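Local atomic coordinates of coronin (Toxoplasma gondii, PDB entry 4OZU), a protein that probably binds actin filaments, relocalises to the posterior pole of invasive parasites and contributes to their invasion and egress. Residues A[39-44]-A[316-321]; A[83-88]-A[95-100]; A[102-107]-A[131-136]; A[152-157]-A[168-173]; A[175-180]-A[188-193]. All coordinates share one frame; numbering follows the deposited sequence.

Interaction 1: A[39-44]-A[316-321]. With ACT (acetate ion), chain C.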
# COMPACT_ATOMS: atom_id res chain seq x y z
N LEU A 39 2.39 6.66 -5.29
CA LEU A 39 3.80 6.63 -4.94
C LEU A 39 4.13 5.32 -4.25
O LEU A 39 3.25 4.52 -3.93
CB LEU A 39 4.16 7.80 -4.01
CG LEU A 39 3.66 9.19 -4.40
CD1 LEU A 39 4.01 10.19 -3.31
CD2 LEU A 39 4.26 9.62 -5.73
N ALA A 40 5.42 5.11 -4.04
CA ALA A 40 5.90 3.97 -3.27
C ALA A 40 7.18 4.36 -2.54
O ALA A 40 7.92 5.24 -2.98
CB ALA A 40 6.15 2.78 -4.17
N ALA A 41 7.43 3.71 -1.41
CA ALA A 41 8.66 3.94 -0.67
C ALA A 41 9.04 2.69 0.10
O ALA A 41 8.17 1.93 0.52
CB ALA A 41 8.49 5.13 0.29
N ASN A 42 10.34 2.47 0.26
CA ASN A 42 10.81 1.47 1.20
C ASN A 42 11.70 2.18 2.22
O ASN A 42 11.53 3.38 2.44
CB ASN A 42 11.51 0.30 0.49
CG ASN A 42 12.78 0.69 -0.25
OD1 ASN A 42 13.26 1.83 -0.19
ND2 ASN A 42 13.36 -0.28 -0.95
N THR A 43 12.62 1.48 2.86
CA THR A 43 13.39 2.12 3.92
C THR A 43 14.46 3.07 3.38
O THR A 43 15.03 3.84 4.14
CB THR A 43 14.08 1.09 4.83
OG1 THR A 43 14.95 0.25 4.06
CG2 THR A 43 13.04 0.23 5.55
N GLU A 44 14.70 3.03 2.07
CA GLU A 44 15.80 3.77 1.45
C GLU A 44 15.34 4.72 0.35
O GLU A 44 15.87 5.83 0.22
CB GLU A 44 16.83 2.79 0.88
CG GLU A 44 18.05 3.43 0.22
CD GLU A 44 19.10 3.84 1.23
OE1 GLU A 44 18.83 3.78 2.44
OE2 GLU A 44 20.21 4.23 0.79
N ASN A 316 -1.02 12.47 -5.21
CA ASN A 316 -0.65 11.07 -5.04
C ASN A 316 -0.04 10.93 -3.65
O ASN A 316 0.31 11.93 -3.02
CB ASN A 316 0.37 10.60 -6.09
CG ASN A 316 -0.19 10.59 -7.49
OD1 ASN A 316 -1.03 9.75 -7.83
ND2 ASN A 316 0.31 11.48 -8.34
N PHE A 317 0.10 9.70 -3.17
CA PHE A 317 0.71 9.51 -1.87
C PHE A 317 1.19 8.09 -1.66
O PHE A 317 0.92 7.19 -2.46
CB PHE A 317 -0.29 9.87 -0.77
CG PHE A 317 -1.31 8.82 -0.53
CD1 PHE A 317 -2.46 8.75 -1.31
CD2 PHE A 317 -1.13 7.87 0.46
CE1 PHE A 317 -3.39 7.76 -1.09
CE2 PHE A 317 -2.06 6.88 0.67
CZ PHE A 317 -3.19 6.83 -0.10
N CYS A 318 1.93 7.90 -0.57
CA CYS A 318 2.22 6.58 -0.05
C CYS A 318 2.63 6.78 1.40
O CYS A 318 2.80 7.91 1.85
CB CYS A 318 3.33 5.88 -0.83
SG CYS A 318 4.99 6.59 -0.58
N PHE A 319 2.75 5.68 2.12
CA PHE A 319 3.28 5.69 3.47
C PHE A 319 4.59 4.93 3.48
O PHE A 319 4.79 4.04 2.66
CB PHE A 319 2.29 5.06 4.46
CG PHE A 319 1.16 5.97 4.85
CD1 PHE A 319 0.18 6.32 3.93
CD2 PHE A 319 1.06 6.45 6.14
CE1 PHE A 319 -0.86 7.14 4.29
CE2 PHE A 319 0.02 7.28 6.51
CZ PHE A 319 -0.94 7.62 5.58
N ILE A 320 5.48 5.27 4.40
CA ILE A 320 6.77 4.60 4.48
C ILE A 320 6.64 3.35 5.33
O ILE A 320 5.68 3.21 6.09
CB ILE A 320 7.88 5.52 5.07
CG1 ILE A 320 7.61 5.83 6.55
CG2 ILE A 320 7.99 6.80 4.25
CD1 ILE A 320 8.72 6.65 7.22
N PRO A 321 7.61 2.43 5.22
CA PRO A 321 7.53 1.24 6.06
C PRO A 321 7.80 1.55 7.52
O PRO A 321 8.46 2.55 7.82
CB PRO A 321 8.63 0.33 5.50
CG PRO A 321 8.97 0.90 4.16
CD PRO A 321 8.73 2.36 4.26
C ACT C . 13.69 -2.55 2.66
O ACT C . 14.87 -2.43 3.05
OXT ACT C . 12.96 -1.55 2.80
CH3 ACT C . 13.19 -3.83 2.05
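L39 is the largest bump on this interface: its side chain lies over the backbone of F317, with CD1 3.7 Å from F317 CA. CG sits anti to its own carbonyl carbon (chi1 -47°), so the branch crosses N316 at about a right angle and CG comes 4.0 Å from N316 CB. The next hollow along is filled by C318. Its SG, turned into the crowded position between backbone N and carbonyl carbon, settles between two projections of 39-44, 3.7 Å from L39 CB and 3.9 Å from A41 CB. The two runs travel roughly the same way, 19° apart, and are the innermost edges of neighbouring blades in the coronin beta-propeller, that of 317-319, whose sheet also holds strand 16-25, and that of 40-41, where the ring closes. One backbone bond fastens them: L39 N donates to F317 O over 3.2 Å, from well above the carbonyl plane. Farther on, the P321 ring fits against the backbone of N42, its CG 3.5 Å from N42 CA. N42 turns its amide elsewhere: OD1 takes the N-H groups of E44, making an Asx turn, and of Y45, while ND2 reaches R92 O. Beyond, an acetate, probably from the crystallisation liquor, accepts a bond from T43 N at its OXT, 3.0 Å away, and T43 OG1 stands within bonding distance of both its oxygens.

Interaction 2: A[83-88]-A[95-100]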
# COMPACT_ATOMS: atom_id res chain seq x y z
N GLN A 83 0.73 2.53 -13.70
CA GLN A 83 -0.53 2.46 -12.95
C GLN A 83 -0.33 2.13 -11.48
O GLN A 83 -1.16 2.50 -10.64
CB GLN A 83 -1.46 1.43 -13.57
CG GLN A 83 -1.93 1.82 -14.96
CD GLN A 83 -2.74 3.11 -14.96
OE1 GLN A 83 -2.39 4.07 -15.65
NE2 GLN A 83 -3.82 3.13 -14.19
N ASP A 84 0.74 1.41 -11.16
CA ASP A 84 1.02 1.05 -9.78
C ASP A 84 2.50 0.73 -9.62
O ASP A 84 3.16 0.28 -10.56
CB ASP A 84 0.17 -0.15 -9.33
CG ASP A 84 0.16 -0.34 -7.81
OD1 ASP A 84 0.42 0.64 -7.08
OD2 ASP A 84 -0.11 -1.48 -7.34
N THR A 85 3.01 0.96 -8.42
CA THR A 85 4.40 0.71 -8.11
C THR A 85 4.45 0.18 -6.68
O THR A 85 3.75 0.68 -5.82
CB THR A 85 5.27 1.99 -8.20
OG1 THR A 85 5.15 2.59 -9.50
CG2 THR A 85 6.73 1.66 -7.93
N ASN A 86 5.29 -0.82 -6.44
CA ASN A 86 5.50 -1.32 -5.08
C ASN A 86 6.89 -1.91 -4.90
O ASN A 86 7.32 -2.74 -5.70
CB ASN A 86 4.44 -2.36 -4.69
CG ASN A 86 3.22 -1.74 -4.02
OD1 ASN A 86 3.34 -1.02 -3.02
ND2 ASN A 86 2.05 -1.99 -4.58
N PHE A 87 7.58 -1.46 -3.87
CA PHE A 87 8.85 -2.07 -3.48
C PHE A 87 8.63 -3.45 -2.87
O PHE A 87 7.59 -3.71 -2.26
CB PHE A 87 9.58 -1.19 -2.48
CG PHE A 87 10.17 0.05 -3.10
CD1 PHE A 87 11.42 0.02 -3.68
CD2 PHE A 87 9.46 1.24 -3.11
CE1 PHE A 87 11.97 1.15 -4.25
CE2 PHE A 87 10.01 2.38 -3.68
CZ PHE A 87 11.26 2.33 -4.25
N SER A 88 9.61 -4.32 -3.03
CA SER A 88 9.60 -5.61 -2.35
C SER A 88 9.58 -5.41 -0.85
O SER A 88 10.19 -4.48 -0.33
CB SER A 88 10.83 -6.43 -2.73
OG SER A 88 10.97 -7.53 -1.84
N LEU A 95 11.82 -3.71 -6.98
CA LEU A 95 10.47 -3.18 -7.01
C LEU A 95 9.76 -3.65 -8.26
O LEU A 95 10.38 -4.17 -9.19
CB LEU A 95 10.48 -1.64 -6.96
CG LEU A 95 11.13 -0.91 -8.14
CD1 LEU A 95 10.55 0.48 -8.25
CD2 LEU A 95 12.65 -0.82 -7.98
N ALA A 96 8.44 -3.47 -8.25
CA ALA A 96 7.60 -3.84 -9.38
C ALA A 96 6.73 -2.68 -9.84
O ALA A 96 6.22 -1.92 -9.03
CB ALA A 96 6.73 -5.03 -9.01
N THR A 97 6.55 -2.58 -11.15
CA THR A 97 5.60 -1.63 -11.71
C THR A 97 4.56 -2.37 -12.55
O THR A 97 4.87 -3.36 -13.21
CB THR A 97 6.28 -0.58 -12.60
OG1 THR A 97 6.94 -1.23 -13.69
CG2 THR A 97 7.28 0.24 -11.81
N ALA A 98 3.34 -1.88 -12.48
CA ALA A 98 2.27 -2.28 -13.38
C ALA A 98 2.07 -1.18 -14.40
O ALA A 98 2.08 -0.00 -14.05
CB ALA A 98 0.98 -2.53 -12.62
N CYS A 99 1.87 -1.55 -15.66
CA CYS A 99 1.84 -0.58 -16.74
C CYS A 99 0.60 -0.71 -17.62
O CYS A 99 0.03 -1.80 -17.76
CB CYS A 99 3.10 -0.74 -17.59
SG CYS A 99 3.31 0.51 -18.86
N GLU A 100 0.18 0.41 -18.19
CA GLU A 100 -0.96 0.42 -19.10
C GLU A 100 -0.72 -0.45 -20.33
O GLU A 100 -1.67 -0.81 -21.01
CB GLU A 100 -1.28 1.85 -19.56
CG GLU A 100 -2.25 2.59 -18.65
CD GLU A 100 -2.85 3.82 -19.32
OE1 GLU A 100 -2.29 4.29 -20.33
OE2 GLU A 100 -3.89 4.32 -18.83
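The hairpin of strands 82-87 and 94-99 makes up the inner half of a WD40 blade, and its backbone donors and acceptors are matched in antiparallel fashion. N86 and A96 form a hydrogen-bonded pair with both bonds made, N86 N to A96 O at 3.0 Å and A96 N to N86 O at 2.9 Å; the first runs nearly along the C=O axis. At the next hydrogen-bonded pair, A98 N donates to D84 O. A98 O in turn faces two donors: Q83 N binds it at 2.9 Å and D84 N only weakly at 3.5 Å, the signature of a classic beta bulge. The carbonyl of Q83 accepts from S36 OG, and its side-chain OE1 from S81 OG. On the face of D84 and N86 the polar ends leave the hairpin for the following blade: D84 OD2 accepts from A136 N, and N86 ND2 donates to A136 O. The backbone N86 O also accepts a bond from W138 NE1. On the face of T85 and T97, T97 OG1 is held by both H78 NE2 and W107 NE1, consistent with the His, Thr and Trp members of the Asp-His-Ser/Thr-Trp tetrad known from WD40 blades. Apolar contacts share that face. L95, its CG in the crowded position at chi1 64°, lies alongside F87 and sets its CB 3.8 Å from F87 CD1.

Interaction 3: A[102-107]-A[131-136]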
# COMPACT_ATOMS: atom_id res chain seq x y z
N THR A 102 0.11 -3.40 -20.31
CA THR A 102 -0.29 -4.75 -19.87
C THR A 102 0.85 -5.56 -19.26
O THR A 102 0.63 -6.70 -18.85
CB THR A 102 -0.90 -5.60 -21.03
OG1 THR A 102 0.13 -6.08 -21.91
CG2 THR A 102 -1.94 -4.80 -21.83
N ILE A 103 2.03 -4.97 -19.15
CA ILE A 103 3.20 -5.68 -18.65
C ILE A 103 3.54 -5.29 -17.21
O ILE A 103 3.53 -4.11 -16.85
CB ILE A 103 4.42 -5.41 -19.57
CG1 ILE A 103 4.14 -5.96 -20.97
CG2 ILE A 103 5.69 -6.04 -18.99
CD1 ILE A 103 5.14 -5.54 -22.03
N VAL A 104 3.81 -6.30 -16.38
CA VAL A 104 4.36 -6.08 -15.05
C VAL A 104 5.86 -6.29 -15.14
O VAL A 104 6.33 -7.30 -15.65
CB VAL A 104 3.75 -7.03 -13.99
CG1 VAL A 104 4.38 -6.79 -12.62
CG2 VAL A 104 2.24 -6.84 -13.91
N ARG A 105 6.61 -5.30 -14.66
CA ARG A 105 8.07 -5.31 -14.74
C ARG A 105 8.68 -5.35 -13.35
O ARG A 105 8.28 -4.60 -12.47
CB ARG A 105 8.57 -4.08 -15.50
CG ARG A 105 8.18 -4.07 -16.97
CD ARG A 105 8.53 -2.75 -17.65
NE ARG A 105 8.26 -2.80 -19.09
CZ ARG A 105 7.08 -2.55 -19.65
NH1 ARG A 105 6.03 -2.24 -18.90
NH2 ARG A 105 6.95 -2.61 -20.97
N ILE A 106 9.65 -6.25 -13.16
CA ILE A 106 10.40 -6.33 -11.91
C ILE A 106 11.75 -5.67 -12.15
O ILE A 106 12.45 -5.98 -13.11
CB ILE A 106 10.61 -7.78 -11.43
CG1 ILE A 106 9.30 -8.58 -11.49
CG2 ILE A 106 11.18 -7.79 -10.02
CD1 ILE A 106 8.15 -7.96 -10.74
N TRP A 107 12.10 -4.74 -11.27
CA TRP A 107 13.30 -3.94 -11.42
C TRP A 107 14.30 -4.21 -10.30
O TRP A 107 13.90 -4.46 -9.16
CB TRP A 107 12.94 -2.46 -11.41
CG TRP A 107 12.00 -2.06 -12.48
CD1 TRP A 107 10.66 -1.87 -12.36
CD2 TRP A 107 12.32 -1.79 -13.86
NE1 TRP A 107 10.12 -1.49 -13.57
CE2 TRP A 107 11.12 -1.44 -14.50
CE3 TRP A 107 13.50 -1.81 -14.60
CZ2 TRP A 107 11.07 -1.12 -15.85
CZ3 TRP A 107 13.45 -1.49 -15.94
CH2 TRP A 107 12.24 -1.15 -16.55
N LYS A 131 -5.36 -6.58 -20.81
CA LYS A 131 -5.63 -5.14 -20.74
C LYS A 131 -4.70 -4.51 -19.71
O LYS A 131 -3.86 -5.19 -19.12
CB LYS A 131 -7.10 -4.87 -20.41
CG LYS A 131 -8.08 -5.32 -21.49
CD LYS A 131 -7.94 -4.46 -22.73
CE LYS A 131 -8.91 -4.87 -23.82
NZ LYS A 131 -8.79 -3.98 -25.01
N LYS A 132 -4.82 -3.20 -19.52
CA LYS A 132 -3.93 -2.50 -18.61
C LYS A 132 -3.95 -3.13 -17.23
O LYS A 132 -5.00 -3.56 -16.73
CB LYS A 132 -4.29 -1.02 -18.52
CG LYS A 132 -5.69 -0.71 -18.06
CD LYS A 132 -5.93 0.80 -18.12
CE LYS A 132 -7.34 1.17 -17.68
NZ LYS A 132 -7.62 2.61 -17.93
N VAL A 133 -2.77 -3.21 -16.62
CA VAL A 133 -2.63 -3.77 -15.29
C VAL A 133 -2.65 -2.64 -14.29
O VAL A 133 -1.96 -1.63 -14.46
CB VAL A 133 -1.34 -4.60 -15.17
CG1 VAL A 133 -1.16 -5.08 -13.74
CG2 VAL A 133 -1.40 -5.78 -16.12
N LEU A 134 -3.46 -2.81 -13.24
CA LEU A 134 -3.79 -1.71 -12.34
C LEU A 134 -3.17 -1.86 -10.96
O LEU A 134 -3.19 -0.92 -10.17
CB LEU A 134 -5.30 -1.60 -12.19
CG LEU A 134 -6.11 -1.39 -13.47
CD1 LEU A 134 -7.59 -1.38 -13.15
CD2 LEU A 134 -5.70 -0.11 -14.17
N SER A 135 -2.65 -3.04 -10.65
CA SER A 135 -2.00 -3.25 -9.38
C SER A 135 -0.89 -4.29 -9.49
O SER A 135 -0.92 -5.15 -10.35
CB SER A 135 -3.02 -3.68 -8.32
OG SER A 135 -3.62 -4.91 -8.67
N ALA A 136 0.09 -4.17 -8.60
CA ALA A 136 1.16 -5.14 -8.49
C ALA A 136 1.56 -5.17 -7.02
O ALA A 136 2.20 -4.24 -6.53
CB ALA A 136 2.33 -4.78 -9.37
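V104 and V133 meet branch to branch, crossing at about a right angle with V104 CG2 3.8 Å from V133 CG1. Both valines place CG1 anti to the backbone N (chi1 178° and 176°), which leaves each CG2 beside its own N. In V104 this splits the work: CG2 meets V133, while CG1 reaches across to A136 CB at 4.3 Å. V133 divides its branches too, its CG2 resting 3.5 Å from T102 O. At the outer end T102 lays its methyl on the peptide of K131, with CG2 3.3 Å from K131 O. The first shell is thus van der Waals packing throughout, with no polar bond between the two segments.

In the beta-propeller this is the seam between consecutive blades: 104-108 is the third strand of its four-stranded sheet, 133-138 the first and innermost of the next. A second shell sets the positions. T102 lies in a turn with positive phi (83°), next to D101, whose carboxylate accepts I103 N and forms a salt bridge with R105 NH2. The R105 guanidinium is also covered on one face by I103 CG2, 3.8 Å above its centre. V104 is tied by backbone bonding to L126 in the neighbouring strand of its own blade. On the other side L134 and S135 both face G149 in a classic beta bulge, and K132 makes a cation-pi contact with F151. V133 also touches A98 of the preceding blade and S148 of its own.

Interaction 4: A[152-157]-A[168-173]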
# COMPACT_ATOMS: atom_id res chain seq x y z
N ASP A 152 -9.36 -5.97 -16.94
CA ASP A 152 -10.34 -6.89 -17.52
C ASP A 152 -10.97 -7.83 -16.48
O ASP A 152 -11.80 -8.68 -16.83
CB ASP A 152 -9.70 -7.71 -18.66
CG ASP A 152 -8.74 -8.78 -18.17
OD1 ASP A 152 -8.47 -8.88 -16.96
OD2 ASP A 152 -8.23 -9.52 -19.03
N GLY A 153 -10.56 -7.67 -15.23
CA GLY A 153 -11.11 -8.43 -14.11
C GLY A 153 -10.26 -9.60 -13.64
O GLY A 153 -10.63 -10.29 -12.68
N THR A 154 -9.13 -9.83 -14.29
CA THR A 154 -8.24 -10.93 -13.93
C THR A 154 -7.29 -10.56 -12.81
O THR A 154 -6.62 -9.52 -12.86
CB THR A 154 -7.39 -11.39 -15.12
OG1 THR A 154 -8.23 -11.68 -16.24
CG2 THR A 154 -6.60 -12.65 -14.77
N VAL A 155 -7.21 -11.43 -11.81
CA VAL A 155 -6.13 -11.37 -10.84
C VAL A 155 -5.15 -12.47 -11.19
O VAL A 155 -5.52 -13.65 -11.21
CB VAL A 155 -6.62 -11.54 -9.40
CG1 VAL A 155 -5.46 -11.48 -8.43
CG2 VAL A 155 -7.64 -10.48 -9.06
N ALA A 156 -3.91 -12.08 -11.50
CA ALA A 156 -2.87 -13.02 -11.91
C ALA A 156 -1.83 -13.15 -10.81
O ALA A 156 -1.32 -12.15 -10.32
CB ALA A 156 -2.22 -12.56 -13.20
N PHE A 157 -1.52 -14.39 -10.44
CA PHE A 157 -0.52 -14.64 -9.42
C PHE A 157 0.77 -15.15 -10.06
O PHE A 157 0.76 -16.07 -10.88
CB PHE A 157 -1.04 -15.64 -8.40
CG PHE A 157 -2.22 -15.14 -7.63
CD1 PHE A 157 -2.04 -14.35 -6.51
CD2 PHE A 157 -3.50 -15.42 -8.04
CE1 PHE A 157 -3.13 -13.88 -5.80
CE2 PHE A 157 -4.59 -14.95 -7.34
CZ PHE A 157 -4.41 -14.18 -6.22
N SER A 168 -4.58 -17.90 -11.90
CA SER A 168 -5.31 -16.71 -12.29
C SER A 168 -6.77 -16.90 -11.93
O SER A 168 -7.28 -18.02 -11.97
CB SER A 168 -5.16 -16.44 -13.79
OG SER A 168 -3.83 -16.09 -14.11
N VAL A 169 -7.43 -15.81 -11.58
CA VAL A 169 -8.86 -15.82 -11.32
C VAL A 169 -9.45 -14.61 -12.01
O VAL A 169 -8.96 -13.49 -11.84
CB VAL A 169 -9.16 -15.78 -9.80
CG1 VAL A 169 -10.65 -15.58 -9.55
CG2 VAL A 169 -8.69 -17.06 -9.13
N LYS A 170 -10.50 -14.83 -12.80
CA LYS A 170 -11.11 -13.73 -13.54
C LYS A 170 -12.55 -13.45 -13.10
O LYS A 170 -13.42 -14.32 -13.16
CB LYS A 170 -11.10 -14.01 -15.04
CG LYS A 170 -11.63 -12.82 -15.83
CD LYS A 170 -11.63 -13.04 -17.32
CE LYS A 170 -11.98 -11.74 -18.03
NZ LYS A 170 -13.19 -11.08 -17.46
N PHE A 171 -12.76 -12.20 -12.69
CA PHE A 171 -14.08 -11.68 -12.39
C PHE A 171 -14.66 -11.02 -13.62
O PHE A 171 -13.93 -10.72 -14.57
CB PHE A 171 -14.02 -10.70 -11.22
CG PHE A 171 -13.46 -11.31 -9.97
CD1 PHE A 171 -14.29 -12.00 -9.11
CD2 PHE A 171 -12.12 -11.22 -9.69
CE1 PHE A 171 -13.78 -12.59 -7.97
CE2 PHE A 171 -11.60 -11.80 -8.55
CZ PHE A 171 -12.43 -12.48 -7.69
N GLN A 172 -15.97 -10.80 -13.62
CA GLN A 172 -16.64 -10.24 -14.78
C GLN A 172 -16.40 -8.74 -14.95
O GLN A 172 -16.48 -8.22 -16.06
CB GLN A 172 -18.15 -10.50 -14.68
CG GLN A 172 -18.50 -11.97 -14.61
CD GLN A 172 -19.99 -12.22 -14.74
OE1 GLN A 172 -20.67 -11.60 -15.56
NE2 GLN A 172 -20.52 -13.13 -13.93
N GLU A 173 -16.11 -8.04 -13.85
CA GLU A 173 -15.93 -6.59 -13.89
C GLU A 173 -14.52 -6.18 -13.50
O GLU A 173 -13.78 -6.97 -12.91
CB GLU A 173 -16.95 -5.91 -12.97
CG GLU A 173 -18.39 -6.14 -13.39
CD GLU A 173 -18.71 -5.56 -14.76
OE1 GLU A 173 -18.38 -4.37 -14.98
OE2 GLU A 173 -19.28 -6.28 -15.60
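K170 stretches out with CG anti to the backbone N (chi1 -175°) and then bends at its last torsion, curling its ammonium back onto the turn. NZ meets D152 O at 2.8 Å, nearly along the C=O axis, and F171 O at 3.0 Å; the first bond joins the two segments, the second steadies the tip. Its aliphatic part crosses T154 at about a right angle, CG lying 3.6 Å from T154 OG1. That hydroxyl sits beside its own backbone N (chi1 -53°), near D152 OD1, which accepts T154 N at 2.9 Å in an Asx turn. G153 takes a positive phi of 101°, and a CB there would clash with F171 O; glycine lets the strands close to F171 N–G153 O at 2.9 Å. Beyond, V155 and V169 form a hydrogen-bonded pair, the V155 N–V169 O bond short at 2.7 Å. F171, with CG beside its N, presents its ring edge to G153 O and to V155 CG2. The hairpin of 154-159 and 164-170 is the outer half of a WD40 blade, with 145-150 bonded to its inner strand; from the following blade, strands 187-191, 195-200 and 205-211 receive V155, V169 and F171.

Interaction 5: A[175-180]-A[188-193]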
# COMPACT_ATOMS: atom_id res chain seq x y z
N LEU A 175 -11.12 -4.74 -11.91
CA LEU A 175 -10.57 -4.63 -10.56
C LEU A 175 -10.30 -3.18 -10.17
O LEU A 175 -9.93 -2.36 -11.00
CB LEU A 175 -9.28 -5.44 -10.47
CG LEU A 175 -9.55 -6.94 -10.42
CD1 LEU A 175 -8.48 -7.72 -11.15
CD2 LEU A 175 -9.65 -7.39 -8.96
N LEU A 176 -10.50 -2.88 -8.88
CA LEU A 176 -10.31 -1.53 -8.36
C LEU A 176 -9.28 -1.52 -7.23
O LEU A 176 -8.68 -0.49 -6.94
CB LEU A 176 -11.64 -0.96 -7.85
CG LEU A 176 -12.70 -0.65 -8.91
CD1 LEU A 176 -14.03 -0.34 -8.26
CD2 LEU A 176 -12.25 0.51 -9.78
N SER A 177 -9.07 -2.68 -6.61
CA SER A 177 -8.02 -2.82 -5.62
C SER A 177 -7.73 -4.30 -5.38
O SER A 177 -8.59 -5.15 -5.61
CB SER A 177 -8.39 -2.12 -4.31
OG SER A 177 -9.36 -2.86 -3.59
N ALA A 178 -6.52 -4.59 -4.93
CA ALA A 178 -6.12 -5.96 -4.62
C ALA A 178 -5.04 -5.90 -3.56
O ALA A 178 -4.05 -5.20 -3.72
CB ALA A 178 -5.63 -6.68 -5.86
N LYS A 179 -5.26 -6.60 -2.45
CA LYS A 179 -4.35 -6.56 -1.31
C LYS A 179 -4.19 -7.94 -0.68
O LYS A 179 -5.13 -8.73 -0.66
CB LYS A 179 -4.86 -5.57 -0.25
CG LYS A 179 -4.90 -4.12 -0.68
CD LYS A 179 -3.51 -3.50 -0.66
CE LYS A 179 -3.54 -2.09 -1.23
NZ LYS A 179 -2.18 -1.48 -1.27
N TRP A 180 -3.00 -8.21 -0.17
CA TRP A 180 -2.69 -9.47 0.51
C TRP A 180 -2.98 -9.44 2.01
O TRP A 180 -2.69 -8.45 2.70
CB TRP A 180 -1.22 -9.82 0.37
CG TRP A 180 -0.74 -10.25 -0.96
CD1 TRP A 180 -0.09 -9.49 -1.89
CD2 TRP A 180 -0.80 -11.57 -1.49
NE1 TRP A 180 0.23 -10.26 -2.98
CE2 TRP A 180 -0.19 -11.54 -2.76
CE3 TRP A 180 -1.32 -12.77 -1.02
CZ2 TRP A 180 -0.09 -12.68 -3.55
CZ3 TRP A 180 -1.22 -13.89 -1.80
CH2 TRP A 180 -0.61 -13.84 -3.06
N ALA A 188 -7.51 -10.14 -1.15
CA ALA A 188 -8.83 -9.52 -1.24
C ALA A 188 -8.79 -8.50 -2.35
O ALA A 188 -7.78 -7.81 -2.55
CB ALA A 188 -9.22 -8.87 0.07
N CYS A 189 -9.88 -8.42 -3.10
CA CYS A 189 -9.98 -7.43 -4.17
C CYS A 189 -11.40 -6.89 -4.27
O CYS A 189 -12.35 -7.54 -3.88
CB CYS A 189 -9.55 -8.03 -5.50
SG CYS A 189 -10.49 -9.48 -6.03
N THR A 190 -11.50 -5.66 -4.78
CA THR A 190 -12.78 -5.06 -5.09
C THR A 190 -12.94 -4.96 -6.59
O THR A 190 -11.96 -4.78 -7.32
CB THR A 190 -12.92 -3.67 -4.47
OG1 THR A 190 -11.79 -2.87 -4.83
CG2 THR A 190 -13.00 -3.76 -2.94
N THR A 191 -14.17 -5.09 -7.06
CA THR A 191 -14.46 -4.97 -8.48
C THR A 191 -15.57 -3.96 -8.70
O THR A 191 -16.25 -3.53 -7.75
CB THR A 191 -14.85 -6.32 -9.10
OG1 THR A 191 -15.74 -7.02 -8.23
CG2 THR A 191 -13.61 -7.17 -9.32
N LYS A 192 -15.74 -3.57 -9.96
CA LYS A 192 -16.66 -2.50 -10.32
C LYS A 192 -18.12 -2.89 -10.10
O LYS A 192 -19.00 -2.03 -10.09
CB LYS A 192 -16.42 -2.11 -11.77
CG LYS A 192 -16.81 -0.69 -12.11
CD LYS A 192 -16.54 -0.39 -13.57
CE LYS A 192 -17.52 0.63 -14.13
NZ LYS A 192 -17.45 0.71 -15.61
N ASP A 193 -18.40 -4.18 -9.92
CA ASP A 193 -19.76 -4.63 -9.60
C ASP A 193 -20.07 -4.46 -8.11
O ASP A 193 -21.07 -4.98 -7.63
CB ASP A 193 -19.97 -6.09 -10.01
CG ASP A 193 -19.04 -7.04 -9.29
OD1 ASP A 193 -17.99 -6.60 -8.78
OD2 ASP A 193 -19.35 -8.25 -9.24
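S177 OG donates to T190 OG1 at 2.7 Å; S177 OG also accepts from C221 N, and T190 OG1 donates to C219 O, so both hydroxyls have a second partner. Both occupy the crowded position between backbone N and carbonyl carbon, which brings them tip to tip. Shorter still is T191 OG1 to D193 OD1, 2.4 Å, on the syn lone pair of the carboxylate. K179 turns its ammonium to E137 OE2 in a salt bridge. Its backbone pairs with A188 through two bonds, K179 N to A188 O at 2.8 Å and A188 N to K179 O at 2.8 Å. At the other end L176 N reaches T190 O at 2.9 Å, and T190 N binds S177 O. Between L175 and S177 the pairing slips by one residue, a beta bulge. Packing fills the face of L175, A178 and C189, where L175 CD2 touches C189 CB at 3.5 Å. Separately, C189 CB is pressed to 3.0 Å from S177 O, a tight spot. At the bulge, L176 CD1 lies along the backbone of T191 and K192. A bulged antiparallel hairpin of this kind, formed by the two inner strands, 175-180 and 187-191, is the innermost part of a propeller blade.

In the fold
Interactions 2, 4 and 5 are bonded hairpins within blades, whereas 1 and 3 are seams between blades. Interactions 1, 2 and 5 are buried, the first about 8 Å from the chain centre, measured centre to centre; interactions 3 and 4 are partly buried, and 4, about 20 Å out, adds a lysine bond to its backbone pairing. Interaction 3 packs valines, and interaction 1 joins a single backbone bond to packing around a cysteine. L95–W107 and T97–R105 bonds tie interaction 2 to the 102-107 side of interaction 3, within one sheet. F87 of interaction 2 packs on A41 and N42 of interaction 1; L175 of interaction 5 meets L134 of interaction 3 and V155 of interaction 4.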